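ATP-dependent RNA helicase HrpB (Escherichia coli, PDB 6EUD) hydrolyses ATP to ADP and phosphate as a DEAH/RHA-type RNA helicase that binds single-stranded RNA. Local coordinates at residues A[52-57]-A[97-102]; A[121-126]-A[153-158]; A[309-314]-A[542-547]; A[573-578]-A[586-591]; A[617-622]-A[662-667]. One frame throughout, in Å; residues are numbered along the deposited sequence.

Contact 1: A[52-57]-A[97-102]; sequences GKIILL and TRLEVV
I54 and L99 meet on one face of a parallel strand pair, the CD2 methyl of L99 lying 3.6 Å from CB of I54. A chi1 of -172° sets CG of L99 anti to the backbone N, and its CD2 lies against I54. L56 and V101 share this face, side by side and pointing the same way, with L56 CD2 4.1 Å from V101 CG2. On the other face I55 and V102 touch through their CG2 methyls at 3.8 Å, while L57 crosses V102 at about a right angle.

Beneath the side chains, four backbone bonds set the register: I54 N to R98 O (2.7 Å), E100 N to I54 O, L56 N to E100 O and V102 N to L56 O. The last is the least straight, 137° at the hydrogen. The strand directions differ by 21°, the pair belonging to the central sheet of the P-loop NTPase fold in the ATP-binding domain, where 53-57 runs between 99-102 and 120-125.

E100 brings a carboxylate to the face of I55 and V102. Its chain runs alongside I55, with OE1 3.9 Å from I55 CD1, and R86 holds that oxygen in a salt bridge. Further out, helix 106-113 packs M110 and L107 over the I55, E100 and V102 face, whereas helix 40-45 lies against I54, L56 and R98. L56 also approaches S37 of the predicted ATP site.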
# COMPACT_ATOMS: atom_id res chain seq x y z
N GLY A 52 -34.28 16.13 10.04
CA GLY A 52 -33.88 15.12 11.01
C GLY A 52 -32.57 15.38 11.71
O GLY A 52 -32.30 16.49 12.18
N LYS A 53 -31.74 14.34 11.78
CA LYS A 53 -30.47 14.37 12.51
C LYS A 53 -29.32 14.82 11.62
O LYS A 53 -29.39 14.71 10.39
CB LYS A 53 -30.17 12.99 13.09
CG LYS A 53 -30.17 12.94 14.60
CD LYS A 53 -30.83 11.66 15.07
CE LYS A 53 -30.59 11.41 16.55
NZ LYS A 53 -30.75 12.64 17.36
N ILE A 54 -28.26 15.33 12.23
CA ILE A 54 -27.03 15.70 11.52
C ILE A 54 -25.83 15.03 12.18
O ILE A 54 -25.67 15.12 13.40
CB ILE A 54 -26.79 17.21 11.51
CG1 ILE A 54 -28.01 17.95 10.94
CG2 ILE A 54 -25.53 17.54 10.72
CD1 ILE A 54 -27.89 19.46 11.02
N ILE A 55 -25.00 14.37 11.39
CA ILE A 55 -23.80 13.73 11.93
C ILE A 55 -22.56 14.53 11.57
O ILE A 55 -22.39 14.95 10.41
CB ILE A 55 -23.63 12.30 11.41
CG1 ILE A 55 -24.93 11.50 11.53
CG2 ILE A 55 -22.52 11.61 12.18
CD1 ILE A 55 -25.35 11.21 12.95
N LEU A 56 -21.69 14.75 12.56
CA LEU A 56 -20.46 15.50 12.36
C LEU A 56 -19.24 14.66 12.69
O LEU A 56 -18.91 14.46 13.87
CB LEU A 56 -20.47 16.77 13.22
CG LEU A 56 -19.25 17.67 13.11
CD1 LEU A 56 -19.07 18.16 11.68
CD2 LEU A 56 -19.37 18.84 14.07
N LEU A 57 -18.57 14.17 11.64
CA LEU A 57 -17.36 13.35 11.78
C LEU A 57 -16.15 14.21 12.07
O LEU A 57 -15.93 15.21 11.39
CB LEU A 57 -17.10 12.52 10.51
CG LEU A 57 -15.78 11.71 10.51
CD1 LEU A 57 -15.81 10.66 11.61
CD2 LEU A 57 -15.49 11.07 9.16
N THR A 97 -31.01 14.30 21.34
CA THR A 97 -30.05 14.88 20.41
C THR A 97 -30.58 15.07 18.99
O THR A 97 -31.57 14.47 18.59
CB THR A 97 -28.79 13.98 20.38
OG1 THR A 97 -28.45 13.59 21.71
CG2 THR A 97 -27.62 14.73 19.82
N ARG A 98 -29.92 15.94 18.23
CA ARG A 98 -30.20 16.05 16.80
C ARG A 98 -28.89 16.17 16.05
O ARG A 98 -28.83 15.98 14.84
CB ARG A 98 -31.14 17.22 16.52
CG ARG A 98 -32.59 16.93 16.87
CD ARG A 98 -33.48 18.08 16.47
NE ARG A 98 -33.24 18.46 15.08
CZ ARG A 98 -33.73 19.55 14.51
NH1 ARG A 98 -34.48 20.39 15.21
NH2 ARG A 98 -33.46 19.81 13.24
N LEU A 99 -27.83 16.47 16.79
CA LEU A 99 -26.50 16.66 16.23
C LEU A 99 -25.50 15.81 16.99
O LEU A 99 -25.21 16.08 18.16
CB LEU A 99 -26.11 18.15 16.28
CG LEU A 99 -24.84 18.68 15.60
CD1 LEU A 99 -23.61 18.51 16.49
CD2 LEU A 99 -24.63 18.03 14.26
N GLU A 100 -24.98 14.78 16.34
CA GLU A 100 -24.00 13.90 16.96
C GLU A 100 -22.62 14.16 16.35
O GLU A 100 -22.48 14.31 15.14
CB GLU A 100 -24.42 12.44 16.80
CG GLU A 100 -25.73 12.11 17.50
CD GLU A 100 -26.15 10.65 17.36
OE1 GLU A 100 -25.51 9.91 16.58
OE2 GLU A 100 -27.12 10.23 18.04
N VAL A 101 -21.60 14.23 17.21
CA VAL A 101 -20.23 14.47 16.78
C VAL A 101 -19.41 13.21 17.00
O VAL A 101 -18.99 12.92 18.11
CB VAL A 101 -19.58 15.65 17.54
CG1 VAL A 101 -18.21 15.97 16.95
CG2 VAL A 101 -20.48 16.88 17.50
N VAL A 102 -19.18 12.46 15.92
CA VAL A 102 -18.58 11.14 16.02
C VAL A 102 -17.13 11.11 15.56
O VAL A 102 -16.66 12.03 14.88
CB VAL A 102 -19.40 10.12 15.19
CG1 VAL A 102 -20.86 10.14 15.63
CG2 VAL A 102 -19.30 10.43 13.70

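Contact 2: A[121-126]-A[153-158]; sequences GLVILD and LKLLIM
I124 and L156 lie side by side on one face of the sheet, pointing the same way, with CG1 of I124 4.0 Å from CB of L156. M158 crosses I124 obliquely: its chain is extended beyond CG, and this straight run carries the CE methyl to 3.7 Å from I124 CG2. The same thioether passes D126, whose OD2 is 3.6 Å from M158 SD. On the same face as L156, the CD1 methyl of L122 comes 3.9 Å from L156 CB. On the reverse face L155 turns its CD1 back to V123 CB at the same separation, and L153 CD1 meets V123 CG2 more loosely.

Five backbone hydrogen bonds, from K154 N to G121 O (2.6 Å) through M158 N to L125 O (3.0 Å), join strands only 14° from parallel. They are the two strands of a beta-alpha-beta unit whose connecting helix, 133-145, packs L142 and L139 on the V123, L155 and I157 face.

D126 begins the DEFH box, the Walker B motif of this family. Its OD1 is hydrogen-bonded to S37 OG, so the apolar pairing delivers a carboxylate to the predicted ATP site, with M158 lining one flank of it.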
# COMPACT_ATOMS: atom_id res chain seq x y z
N GLY A 121 -30.61 13.20 7.95
CA GLY A 121 -30.80 13.97 6.73
C GLY A 121 -29.53 14.61 6.18
O GLY A 121 -29.37 14.79 4.97
N LEU A 122 -28.62 14.98 7.07
CA LEU A 122 -27.37 15.60 6.65
C LEU A 122 -26.18 15.05 7.40
O LEU A 122 -26.19 14.94 8.63
CB LEU A 122 -27.44 17.12 6.83
CG LEU A 122 -26.09 17.83 6.85
CD1 LEU A 122 -25.39 17.77 5.49
CD2 LEU A 122 -26.26 19.27 7.33
N VAL A 123 -25.14 14.69 6.66
CA VAL A 123 -23.89 14.28 7.27
C VAL A 123 -22.80 15.29 6.92
O VAL A 123 -22.70 15.73 5.77
CB VAL A 123 -23.48 12.86 6.84
CG1 VAL A 123 -22.22 12.43 7.56
CG2 VAL A 123 -24.61 11.87 7.13
N ILE A 124 -22.00 15.67 7.92
CA ILE A 124 -20.90 16.61 7.73
C ILE A 124 -19.54 15.96 8.00
O ILE A 124 -19.29 15.45 9.10
CB ILE A 124 -21.05 17.83 8.65
CG1 ILE A 124 -22.46 18.41 8.53
CG2 ILE A 124 -19.97 18.87 8.33
CD1 ILE A 124 -22.72 19.56 9.47
N LEU A 125 -18.67 15.98 6.99
CA LEU A 125 -17.31 15.46 7.10
C LEU A 125 -16.33 16.60 7.32
O LEU A 125 -15.96 17.31 6.39
CB LEU A 125 -16.93 14.67 5.85
CG LEU A 125 -17.85 13.52 5.42
CD1 LEU A 125 -17.33 12.88 4.16
CD2 LEU A 125 -17.97 12.51 6.53
N ASP A 126 -15.89 16.76 8.57
CA ASP A 126 -15.06 17.89 8.93
C ASP A 126 -13.57 17.59 8.76
O ASP A 126 -13.17 16.44 8.77
CB ASP A 126 -15.38 18.33 10.36
CG ASP A 126 -14.95 19.74 10.65
OD1 ASP A 126 -14.69 20.05 11.83
OD2 ASP A 126 -14.86 20.55 9.70
N LEU A 153 -30.85 12.49 1.43
CA LEU A 153 -29.73 12.60 2.38
C LEU A 153 -28.66 13.57 1.87
O LEU A 153 -27.92 13.25 0.94
CB LEU A 153 -29.12 11.22 2.65
CG LEU A 153 -27.83 11.20 3.48
CD1 LEU A 153 -28.06 11.60 4.94
CD2 LEU A 153 -27.16 9.83 3.40
N LYS A 154 -28.58 14.75 2.47
CA LYS A 154 -27.64 15.78 2.02
C LYS A 154 -26.26 15.51 2.61
O LYS A 154 -26.13 14.70 3.52
CB LYS A 154 -28.13 17.17 2.42
CG LYS A 154 -29.49 17.52 1.87
CD LYS A 154 -29.96 18.85 2.40
CE LYS A 154 -31.37 19.16 1.94
NZ LYS A 154 -31.83 20.47 2.48
N LEU A 155 -25.25 16.21 2.11
CA LEU A 155 -23.87 15.92 2.50
C LEU A 155 -22.97 17.17 2.46
O LEU A 155 -22.76 17.76 1.40
CB LEU A 155 -23.30 14.82 1.60
CG LEU A 155 -21.94 14.22 1.95
CD1 LEU A 155 -22.02 13.63 3.33
CD2 LEU A 155 -21.57 13.17 0.93
N LEU A 156 -22.45 17.55 3.62
CA LEU A 156 -21.55 18.70 3.70
C LEU A 156 -20.09 18.33 3.97
O LEU A 156 -19.74 17.81 5.03
CB LEU A 156 -22.03 19.67 4.78
CG LEU A 156 -21.15 20.92 4.94
CD1 LEU A 156 -21.00 21.65 3.61
CD2 LEU A 156 -21.76 21.83 5.97
N ILE A 157 -19.23 18.63 3.01
CA ILE A 157 -17.82 18.35 3.19
C ILE A 157 -17.08 19.65 3.49
O ILE A 157 -17.08 20.58 2.68
CB ILE A 157 -17.23 17.65 1.96
CG1 ILE A 157 -18.03 16.38 1.69
CG2 ILE A 157 -15.76 17.33 2.16
CD1 ILE A 157 -17.64 15.65 0.45
N MET A 158 -16.47 19.70 4.67
CA MET A 158 -15.76 20.90 5.12
C MET A 158 -14.26 20.70 5.06
O MET A 158 -13.71 19.79 5.67
CB MET A 158 -16.16 21.27 6.54
CG MET A 158 -17.60 21.69 6.75
SD MET A 158 -17.84 22.15 8.47
CE MET A 158 -19.56 22.58 8.48

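Contact 3: A[309-314]-A[542-547]; sequences RLITQR and QGSASP
R309 lays one face of its guanidinium over the backbone between S544 and A545, with A545 N 3.3 Å from CZ and S544 C also over that face, both offset toward the rim. The contact joins an edge of the second RecA-like domain, where 307-314 is antiparallel to strand 287-302, to the loop between strands 534-542 and 548-552 of a separate mixed sheet. It buries just 224 Å² over both sides, and R309 alone supplies 111 Å² of that.

The side chain leaves the strand with CG between the backbone N and the carbonyl carbon (chi1 42°) and then runs extended as far as NE. Its root packs on Q542, with R309 CB 3.5 Å from Q542 O, while CD passes S544 CA at 3.7 Å. At the far end NH2 comes to 3.8 Å from A545 CB. An alanine in place of R309 would probably leave the S544-A545 backbone without the flat group that covers it and let this part of the loop move more freely.

Q542, at the start of the loop, is held from both ends of its amide: T305, just after strand 287-302, and D302, at its end, are hydrogen-bonded to OE1 and NE2 respectively, a second link between the two domains. S544 is poorly ordered, so the details of its side of the contact are less certain. Within the loop, Q542 NE2 also donates to S544 O at 3.3 Å, from above the carbonyl plane.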
# COMPACT_ATOMS: atom_id res chain seq x y z
N ARG A 309 5.13 1.35 9.44
CA ARG A 309 6.19 2.12 10.10
C ARG A 309 5.93 3.61 10.02
O ARG A 309 5.14 4.06 9.19
CB ARG A 309 7.55 1.78 9.49
CG ARG A 309 7.50 1.68 7.98
CD ARG A 309 8.86 1.42 7.42
NE ARG A 309 8.81 1.15 5.99
CZ ARG A 309 9.55 1.79 5.09
NH1 ARG A 309 10.39 2.74 5.49
NH2 ARG A 309 9.46 1.49 3.80
N LEU A 310 6.55 4.36 10.93
CA LEU A 310 6.63 5.81 10.82
C LEU A 310 7.88 6.17 10.04
O LEU A 310 8.99 5.93 10.51
CB LEU A 310 6.68 6.48 12.19
CG LEU A 310 5.34 6.55 12.91
CD1 LEU A 310 5.46 7.38 14.18
CD2 LEU A 310 4.26 7.10 11.99
N ILE A 311 7.71 6.73 8.84
CA ILE A 311 8.84 7.30 8.11
C ILE A 311 8.80 8.84 8.13
O ILE A 311 7.78 9.47 8.42
CB ILE A 311 8.88 6.81 6.65
CG1 ILE A 311 7.81 7.50 5.81
CG2 ILE A 311 8.74 5.31 6.60
CD1 ILE A 311 7.99 7.29 4.31
N THR A 312 9.95 9.43 7.85
CA THR A 312 10.05 10.86 7.69
C THR A 312 10.27 11.12 6.22
O THR A 312 11.04 10.40 5.57
CB THR A 312 11.19 11.45 8.55
OG1 THR A 312 10.89 11.23 9.93
CG2 THR A 312 11.31 12.95 8.31
N GLN A 313 9.56 12.10 5.69
CA GLN A 313 9.67 12.43 4.27
C GLN A 313 9.43 13.92 4.00
O GLN A 313 8.91 14.65 4.86
CB GLN A 313 8.67 11.60 3.47
CG GLN A 313 7.23 11.88 3.82
CD GLN A 313 6.27 11.15 2.91
OE1 GLN A 313 6.63 10.18 2.25
NE2 GLN A 313 5.03 11.62 2.86
N ARG A 314 9.82 14.35 2.80
CA ARG A 314 9.61 15.72 2.36
C ARG A 314 8.15 16.03 2.28
O ARG A 314 7.33 15.21 1.86
CB ARG A 314 10.25 15.97 0.99
CG ARG A 314 11.73 16.18 1.08
CD ARG A 314 12.08 17.45 1.84
NE ARG A 314 13.49 17.46 2.20
CZ ARG A 314 14.47 17.79 1.36
NH1 ARG A 314 14.19 18.14 0.12
NH2 ARG A 314 15.73 17.76 1.78
N GLN A 542 9.19 -1.45 12.80
CA GLN A 542 10.11 -1.54 11.67
C GLN A 542 10.93 -0.27 11.55
O GLN A 542 10.36 0.81 11.39
CB GLN A 542 9.32 -1.80 10.38
CG GLN A 542 10.15 -2.14 9.18
CD GLN A 542 9.31 -2.71 8.05
OE1 GLN A 542 8.23 -3.26 8.27
NE2 GLN A 542 9.80 -2.58 6.82
N GLY A 543 12.25 -0.41 11.65
CA GLY A 543 13.18 0.71 11.53
C GLY A 543 12.91 1.55 10.29
O GLY A 543 12.59 2.74 10.39
N SER A 544 13.05 0.93 9.13
CA SER A 544 12.52 1.50 7.89
C SER A 544 12.56 0.42 6.81
O SER A 544 12.52 -0.77 7.12
CB SER A 544 13.29 2.75 7.47
OG SER A 544 12.46 3.63 6.73
N ALA A 545 12.69 0.86 5.55
CA ALA A 545 12.56 0.00 4.36
C ALA A 545 13.23 -1.37 4.46
O ALA A 545 12.78 -2.32 3.83
CB ALA A 545 13.10 0.75 3.15
N SER A 546 14.30 -1.45 5.24
CA SER A 546 14.97 -2.72 5.51
C SER A 546 14.06 -3.67 6.29
O SER A 546 13.58 -3.32 7.38
CB SER A 546 16.27 -2.45 6.29
OG SER A 546 16.64 -3.56 7.09
N PRO A 547 13.81 -4.89 5.75
CA PRO A 547 12.91 -5.85 6.40
C PRO A 547 13.39 -6.30 7.79
O PRO A 547 13.46 -7.50 8.07
CB PRO A 547 12.88 -7.03 5.42
CG PRO A 547 14.15 -6.92 4.65
CD PRO A 547 14.39 -5.43 4.51

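Contact 4: A[573-578]-A[586-591]; sequences SDTVEW and KAWRRL
This is an antiparallel beta-hairpin pairing in the connector region of HrpB, between strands 571-579 and 584-593 of a three-stranded sheet. Six backbone bonds join the hydrogen-bonded pairs S573-R590, T575-W588 and E577-K586, among them T575 N to W588 O at 3.0 Å.

Side chains divide between the faces. On one, T575 lies beside W588 and presents CB over its six-membered ring, 3.7 Å from the centroid and 18° off the normal, a CH-pi contact. E577 comes to the same indole at its edge, with OE1 3.5 Å from W588 CH2 and the carboxylate plane nearly perpendicular to the ring; the charge of that oxygen is met by K622 in a salt bridge.

The other face carries D574 and R589, a non-hydrogen-bonded pair, beside V576 and A587. R589 grips the carboxylate side-on, NE to OD1 and NH2 to OD2, both on the syn side and with the two planes nearly coplanar. A bend at chi3 (-73°) sets NE beside D574 OD1. R589 NH2 has a second acid partner, E610, on helix 608-622, whose A614 packs on D574 and V576. A leucine in place of R589 would probably leave the carboxylate of the buried D574 without its countercharge and E610 without this mate. The two bonds are short and nearly straight: NE to OD1 is 2.5 Å and NH2 to OD2 2.6 Å, each 168° at the hydrogen.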
# COMPACT_ATOMS: atom_id res chain seq x y z
N SER A 573 8.02 -30.00 3.21
CA SER A 573 8.63 -29.74 1.91
C SER A 573 9.87 -30.60 1.68
O SER A 573 10.88 -30.43 2.36
CB SER A 573 9.00 -28.27 1.79
OG SER A 573 9.58 -27.98 0.55
N ASP A 574 9.78 -31.51 0.72
CA ASP A 574 10.89 -32.41 0.41
C ASP A 574 11.72 -31.88 -0.76
O ASP A 574 11.21 -31.18 -1.65
CB ASP A 574 10.36 -33.81 0.10
CG ASP A 574 9.52 -34.38 1.22
OD1 ASP A 574 9.74 -33.99 2.39
OD2 ASP A 574 8.63 -35.22 0.94
N THR A 575 13.01 -32.21 -0.77
CA THR A 575 13.88 -31.75 -1.83
C THR A 575 14.85 -32.83 -2.25
O THR A 575 15.52 -33.43 -1.42
CB THR A 575 14.69 -30.50 -1.42
OG1 THR A 575 13.79 -29.47 -1.01
CG2 THR A 575 15.52 -29.99 -2.58
N VAL A 576 14.90 -33.10 -3.56
CA VAL A 576 15.93 -33.99 -4.09
C VAL A 576 16.63 -33.29 -5.24
O VAL A 576 15.98 -32.72 -6.11
CB VAL A 576 15.35 -35.35 -4.54
CG1 VAL A 576 16.42 -36.17 -5.21
CG2 VAL A 576 14.83 -36.12 -3.36
N GLU A 577 17.95 -33.33 -5.23
CA GLU A 577 18.77 -32.67 -6.24
C GLU A 577 20.20 -33.20 -6.16
O GLU A 577 20.55 -33.91 -5.21
CB GLU A 577 18.77 -31.16 -6.03
CG GLU A 577 19.44 -30.78 -4.73
CD GLU A 577 19.05 -29.41 -4.27
OE1 GLU A 577 19.87 -28.74 -3.61
OE2 GLU A 577 17.90 -29.00 -4.56
N TRP A 578 21.02 -32.83 -7.14
CA TRP A 578 22.41 -33.26 -7.16
C TRP A 578 23.37 -32.11 -6.85
O TRP A 578 23.42 -31.11 -7.56
CB TRP A 578 22.76 -33.88 -8.52
CG TRP A 578 24.14 -34.42 -8.57
CD1 TRP A 578 25.25 -33.80 -9.09
CD2 TRP A 578 24.59 -35.70 -8.09
NE1 TRP A 578 26.35 -34.61 -8.97
CE2 TRP A 578 25.98 -35.79 -8.36
CE3 TRP A 578 23.96 -36.78 -7.47
CZ2 TRP A 578 26.74 -36.92 -8.03
CZ3 TRP A 578 24.72 -37.90 -7.14
CH2 TRP A 578 26.10 -37.96 -7.42
N LYS A 586 21.67 -35.02 -2.72
CA LYS A 586 21.10 -34.37 -1.54
C LYS A 586 19.61 -34.63 -1.50
O LYS A 586 18.90 -34.36 -2.47
CB LYS A 586 21.40 -32.87 -1.52
CG LYS A 586 22.85 -32.53 -1.23
CD LYS A 586 23.38 -33.39 -0.08
CE LYS A 586 24.85 -33.16 0.19
NZ LYS A 586 25.37 -34.26 1.06
N ALA A 587 19.13 -35.15 -0.38
CA ALA A 587 17.73 -35.52 -0.23
C ALA A 587 17.29 -35.33 1.20
O ALA A 587 17.59 -36.15 2.09
CB ALA A 587 17.51 -36.96 -0.67
N TRP A 588 16.57 -34.24 1.43
CA TRP A 588 16.13 -33.95 2.77
C TRP A 588 14.64 -33.63 2.82
O TRP A 588 14.02 -33.28 1.80
CB TRP A 588 16.98 -32.80 3.36
CG TRP A 588 16.77 -31.44 2.73
CD1 TRP A 588 15.91 -30.46 3.16
CD2 TRP A 588 17.43 -30.91 1.57
NE1 TRP A 588 16.00 -29.36 2.34
CE2 TRP A 588 16.92 -29.60 1.36
CE3 TRP A 588 18.40 -31.40 0.69
CZ2 TRP A 588 17.34 -28.79 0.30
CZ3 TRP A 588 18.82 -30.59 -0.36
CH2 TRP A 588 18.29 -29.30 -0.54
N ARG A 589 14.05 -33.80 4.00
CA ARG A 589 12.70 -33.31 4.30
C ARG A 589 12.79 -32.14 5.28
O ARG A 589 13.47 -32.26 6.32
CB ARG A 589 11.83 -34.43 4.86
CG ARG A 589 10.54 -33.97 5.52
CD ARG A 589 9.56 -35.12 5.63
NE ARG A 589 9.00 -35.47 4.32
CZ ARG A 589 8.27 -36.55 4.07
NH1 ARG A 589 8.01 -37.42 5.03
NH2 ARG A 589 7.81 -36.77 2.85
N ARG A 590 12.14 -31.02 4.94
CA ARG A 590 12.12 -29.84 5.79
C ARG A 590 10.72 -29.55 6.33
O ARG A 590 9.76 -29.37 5.57
CB ARG A 590 12.66 -28.62 5.02
CG ARG A 590 12.93 -27.39 5.89
CD ARG A 590 12.97 -26.09 5.09
NE ARG A 590 13.77 -26.22 3.87
CZ ARG A 590 15.08 -26.03 3.79
NH1 ARG A 590 15.79 -25.70 4.87
NH2 ARG A 590 15.70 -26.18 2.63
N LEU A 591 10.58 -29.52 7.66
CA LEU A 591 9.37 -28.99 8.26
C LEU A 591 9.55 -27.48 8.46
O LEU A 591 10.60 -27.05 9.02
CB LEU A 591 9.06 -29.70 9.57
CG LEU A 591 8.83 -31.21 9.39
CD1 LEU A 591 8.43 -31.92 10.69
CD2 LEU A 591 7.78 -31.40 8.32

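Contact 5: A[617-622]-A[662-667]; sequences NGIRDK and AALETW
A662 starts the contact with its carbonyl O, which lies 3.6 Å from R620 NH2, as the chain passes from helix 657-662 into the short helix 664-667. The arrangement is a helix-to-helix junction: the C-terminal end of helix 608-622 packs against the turn between these two helices, well away from the annotated sites. A663 stands at the N-cap position of the second helix, and its carbonyl O is shared by three donors, T666 OG1, T666 N and W667 N.

L664 is the apolar centre. Its CD1 methyl is 4.0 Å from I619 CG2, the two side chains crossing obliquely, and 3.9 Å from R620 CG. That methyl also sits over one face of the R620 guanidinium, offset toward the rim, while L664 CB comes within 3.7 Å of R620 NH2. Behind it, L616 of helix 608-622 touches both L664 and E665, and L624, V626 and L668 also touch I619.

E665 follows with the charged part of the contact. A bend at chi2 (76°) turns its carboxylate toward R620, whose own chain is extended from CG to NE; the two side chains cross at about a right angle, yet their flat ends are only 10° from coplanar. The salt bridge uses both terminal nitrogens, with NH2 facing OE1. Q613 adds a hydrogen bond to E665 OE2, and R620 NE donates to L661 O, which helps to fix the rotation of the guanidinium. R620 NH1 donates to the syn lone pair of E665 OE2 at 2.9 Å, with OE2 in the guanidinium plane.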
# COMPACT_ATOMS: atom_id res chain seq x y z
N ASN A 617 11.18 -29.27 -6.46
CA ASN A 617 11.84 -28.35 -5.55
C ASN A 617 13.35 -28.28 -5.79
O ASN A 617 13.98 -27.23 -5.61
CB ASN A 617 11.56 -28.75 -4.09
CG ASN A 617 10.11 -28.54 -3.70
OD1 ASN A 617 9.46 -27.61 -4.16
ND2 ASN A 617 9.59 -29.41 -2.83
N GLY A 618 13.93 -29.41 -6.19
CA GLY A 618 15.33 -29.47 -6.53
C GLY A 618 15.61 -28.63 -7.76
O GLY A 618 16.65 -27.97 -7.86
N ILE A 619 14.68 -28.67 -8.71
CA ILE A 619 14.80 -27.89 -9.94
C ILE A 619 14.72 -26.40 -9.59
O ILE A 619 15.49 -25.59 -10.11
CB ILE A 619 13.70 -28.26 -10.95
CG1 ILE A 619 13.84 -29.72 -11.36
CG2 ILE A 619 13.73 -27.32 -12.16
CD1 ILE A 619 12.66 -30.26 -12.12
N ARG A 620 13.79 -26.05 -8.69
CA ARG A 620 13.74 -24.70 -8.15
C ARG A 620 15.05 -24.31 -7.49
O ARG A 620 15.42 -23.14 -7.49
CB ARG A 620 12.59 -24.55 -7.16
CG ARG A 620 11.26 -24.82 -7.77
CD ARG A 620 10.13 -24.16 -7.02
NE ARG A 620 8.94 -24.29 -7.84
CZ ARG A 620 8.04 -25.25 -7.70
NH1 ARG A 620 8.16 -26.14 -6.72
NH2 ARG A 620 7.00 -25.30 -8.53
N ASP A 621 15.77 -25.28 -6.92
CA ASP A 621 17.08 -24.97 -6.34
C ASP A 621 18.13 -24.79 -7.41
O ASP A 621 18.91 -23.85 -7.35
CB ASP A 621 17.54 -26.06 -5.36
CG ASP A 621 17.03 -25.85 -3.94
OD1 ASP A 621 16.73 -26.85 -3.25
OD2 ASP A 621 16.94 -24.69 -3.50
N LYS A 622 18.17 -25.70 -8.38
CA LYS A 622 19.28 -25.78 -9.33
C LYS A 622 19.03 -25.02 -10.62
O LYS A 622 19.96 -24.74 -11.38
CB LYS A 622 19.60 -27.25 -9.64
CG LYS A 622 20.21 -28.01 -8.49
CD LYS A 622 21.46 -27.31 -8.02
CE LYS A 622 22.28 -28.19 -7.10
NZ LYS A 622 21.55 -28.49 -5.87
N ALA A 662 7.84 -21.44 -11.25
CA ALA A 662 6.69 -21.31 -10.37
C ALA A 662 5.60 -22.31 -10.74
O ALA A 662 4.86 -22.78 -9.86
CB ALA A 662 6.14 -19.89 -10.42
N ALA A 663 5.51 -22.67 -12.02
CA ALA A 663 4.39 -23.49 -12.49
C ALA A 663 4.77 -24.95 -12.79
O ALA A 663 4.00 -25.66 -13.43
CB ALA A 663 3.77 -22.87 -13.73
N LEU A 664 5.94 -25.39 -12.32
CA LEU A 664 6.42 -26.77 -12.58
C LEU A 664 5.36 -27.84 -12.33
O LEU A 664 5.24 -28.80 -13.10
CB LEU A 664 7.65 -27.06 -11.71
CG LEU A 664 8.92 -26.33 -12.13
CD1 LEU A 664 10.01 -26.53 -11.09
CD2 LEU A 664 9.35 -26.86 -13.49
N GLU A 665 4.60 -27.65 -11.26
CA GLU A 665 3.50 -28.54 -10.91
C GLU A 665 2.47 -28.64 -12.04
O GLU A 665 1.92 -29.70 -12.32
CB GLU A 665 2.83 -28.05 -9.61
CG GLU A 665 3.64 -28.31 -8.32
CD GLU A 665 4.82 -27.36 -8.14
OE1 GLU A 665 4.86 -26.29 -8.80
OE2 GLU A 665 5.73 -27.68 -7.33
N THR A 666 2.23 -27.53 -12.73
CA THR A 666 1.21 -27.52 -13.77
C THR A 666 1.76 -28.03 -15.13
O THR A 666 1.13 -28.88 -15.75
CB THR A 666 0.59 -26.11 -13.92
OG1 THR A 666 1.60 -25.17 -14.31
CG2 THR A 666 0.03 -25.65 -12.61
N TRP A 667 2.92 -27.55 -15.58
CA TRP A 667 3.40 -27.93 -16.92
C TRP A 667 4.35 -29.14 -16.98
O TRP A 667 4.41 -29.82 -18.02
CB TRP A 667 4.07 -26.73 -17.61
CG TRP A 667 5.41 -26.29 -17.10
CD1 TRP A 667 5.64 -25.43 -16.06
CD2 TRP A 667 6.70 -26.62 -17.63
NE1 TRP A 667 6.99 -25.23 -15.89
CE2 TRP A 667 7.67 -25.95 -16.85
CE3 TRP A 667 7.14 -27.43 -18.68
CZ2 TRP A 667 9.05 -26.07 -17.08
CZ3 TRP A 667 8.51 -27.55 -18.92
CH2 TRP A 667 9.45 -26.87 -18.12

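In the fold
The five contacts come in series along the chain. Contacts 1 and 2 share the sheet of the ATP-binding domain: strands 53-57 and 120-125 are neighbours in it, and the contact centres are 10 Å apart, so together they span four adjacent strands. Contact 3 stands about 36 to 38 Å from both, centre to centre, and ties the second helicase domain to a later sheet. Contacts 4 and 5, centres 13 Å apart, meet where helix 608-622 packs on the hairpin, N617 ND2 reaching D574 O at 2.7 Å. Their centres lie 56 to 64 Å from those of contacts 1 and 2, across the chain's centre, placing the connector region far from the nucleotide-binding core.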